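Local coordinates for agrobacterium tumefaciens DPS (Agrobacterium tumefaciens, PDB 1O9R), which sequesters iron(II), oxidises it with hydrogen peroxide and stores it as a ferric mineral inside a hollow dodecamer, shielding DNA from hydroxyl radicals without binding it, at the interface of chains A and B. Sequence-based numbering; all coordinates share one arbitrary frame. Chains: chain A/B, Agrobacterium tumefaciens DPS.

The interface of chains A and B. Residues chain A 7-10; chain B 119, 122, 151.
A:Asp9 and B:Asn119 lie face to face, carboxylate on carboxamide, where the N-terminal tail of one Dps subunit crosses a neighbour's ferritin-like helix bundle in the homododecamer. Their side chains arrive from opposite directions, the two planes are nearly parallel, and CG of A:Asp9 stacks 3.3 Å from CG of B:Asn119. With CG of A:Asp9 set between its backbone N and carbonyl carbon (chi1 72°), the carboxylate folds back over the amide that its own main chain engages.

That amide reads the tail backbone with both ends. ND2 of B:Asn119 donates an almost straight hydrogen bond to O of A:Lys7 (2.9 Å), which lies in the amide plane. OD1 of B:Asn119 accepts from the backbone N of A:Asp9 at 3.0 Å, the donor standing above the carbonyl plane. B:Arg122, three residues further along helix 103-130, probably helps to hold the amide in this orientation: its NH2 reaches OD1 of B:Asn119 at 2.8 Å, in the guanidinium plane.

A bend at chi3 (-26°) turns the B:Arg122 guanidinium back towards B:Asn119. Its NE makes a salt bridge and a bent hydrogen bond with OD1 of A:Asp9 (3.0 Å), which is tilted from the guanidinium plane; carboxylate and guanidinium are steeply inclined to each other. OD1 of A:Asp9 and OD1 of B:Asn119, neither able to donate, come to 3.1 Å; the guanidinium beside both probably offsets the repulsion. Over the centre of one guanidinium face sits ND2 of A:Asn8, 3.4 Å from CZ of B:Arg122, with the amide moderately inclined to the guanidinium.

A water bridges both carboxylate oxygens of A:Asp9 to O of B:Asn119, while CD2 of B:Leu151, on helix 134-156, touches the A:Asn8 backbone.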
loop_
_atom_site.group_PDB
_atom_site.type_symbol
_atom_site.label_atom_id
_atom_site.label_comp_id
_atom_site.label_asym_id
_atom_site.label_seq_id
_atom_site.Cartn_x
_atom_site.Cartn_y
_atom_site.Cartn_z
ATOM N N LYS A 7 -5.202 -39.031 0.565
ATOM C CA LYS A 7 -4.080 -39.510 1.377
ATOM C C LYS A 7 -4.298 -39.041 2.817
ATOM O O LYS A 7 -3.672 -39.574 3.740
ATOM C CB LYS A 7 -2.738 -38.972 0.906
ATOM C CG LYS A 7 -2.188 -39.273 -0.477
ATOM C CD LYS A 7 -2.023 -40.787 -0.664
ATOM C CE LYS A 7 -1.357 -41.067 -2.014
ATOM N NZ LYS A 7 -1.140 -42.543 -2.154
ATOM N N ASN A 8 -5.138 -38.043 3.077
ATOM C CA ASN A 8 -5.486 -37.570 4.417
ATOM C C ASN A 8 -5.881 -38.753 5.321
ATOM O O ASN A 8 -6.860 -39.417 4.960
ATOM C CB ASN A 8 -6.599 -36.527 4.328
ATOM C CG ASN A 8 -6.821 -35.813 5.618
ATOM O OD1 ASN A 8 -6.884 -34.526 5.731
ATOM N ND2 ASN A 8 -6.990 -36.546 6.683
ATOM N N ASP A 9 -5.136 -39.015 6.391
ATOM C CA ASP A 9 -5.379 -40.274 7.157
ATOM C C ASP A 9 -6.264 -40.112 8.361
ATOM O O ASP A 9 -6.299 -41.019 9.240
ATOM C CB ASP A 9 -4.057 -40.941 7.536
ATOM C CG ASP A 9 -3.246 -40.274 8.618
ATOM O OD1 ASP A 9 -3.653 -39.236 9.161
ATOM O OD2 ASP A 9 -2.164 -40.798 9.022
ATOM N N LEU A 10 -7.053 -39.051 8.500
ATOM C CA LEU A 10 -8.064 -38.990 9.572
ATOM C C LEU A 10 -8.958 -40.207 9.407
ATOM O O LEU A 10 -9.375 -40.554 8.277
ATOM C CB LEU A 10 -8.948 -37.729 9.425
ATOM C CG LEU A 10 -9.891 -37.470 10.586
ATOM C CD1 LEU A 10 -9.192 -37.099 11.877
ATOM C CD2 LEU A 10 -10.902 -36.379 10.219
ATOM N N ASN B 119 0.121 -35.968 7.206
ATOM C CA ASN B 119 -0.228 -36.970 8.246
ATOM C C ASN B 119 0.757 -37.000 9.399
ATOM O O ASN B 119 0.311 -37.211 10.554
ATOM C CB ASN B 119 -0.358 -38.337 7.541
ATOM C CG ASN B 119 -1.538 -38.357 6.567
ATOM O OD1 ASN B 119 -2.520 -37.599 6.761
ATOM N ND2 ASN B 119 -1.468 -39.241 5.591
ATOM N N ARG B 122 -0.398 -34.076 11.495
ATOM C CA ARG B 122 -1.644 -34.394 12.201
ATOM C C ARG B 122 -1.337 -35.144 13.486
ATOM O O ARG B 122 -1.899 -34.883 14.573
ATOM C CB ARG B 122 -2.521 -35.201 11.231
ATOM C CG ARG B 122 -3.960 -35.472 11.681
ATOM C CD ARG B 122 -4.729 -36.375 10.700
ATOM N NE ARG B 122 -4.250 -36.338 9.323
ATOM C CZ ARG B 122 -4.471 -35.252 8.559
ATOM N NH1 ARG B 122 -5.208 -34.228 9.046
ATOM N NH2 ARG B 122 -3.895 -35.183 7.372
ATOM N N LEU B 151 -2.778 -30.310 0.283
ATOM C CA LEU B 151 -3.010 -31.694 -0.184
ATOM C C LEU B 151 -4.309 -31.810 -1.006
ATOM O O LEU B 151 -4.244 -32.397 -2.109
ATOM C CB LEU B 151 -3.033 -32.617 1.050
ATOM C CG LEU B 151 -3.329 -34.088 0.707
ATOM C CD1 LEU B 151 -2.238 -34.739 -0.146
ATOM C CD2 LEU B 151 -3.547 -34.879 2.013
HETATM O O HOH W 1 -1.739 -38.987 11.282
#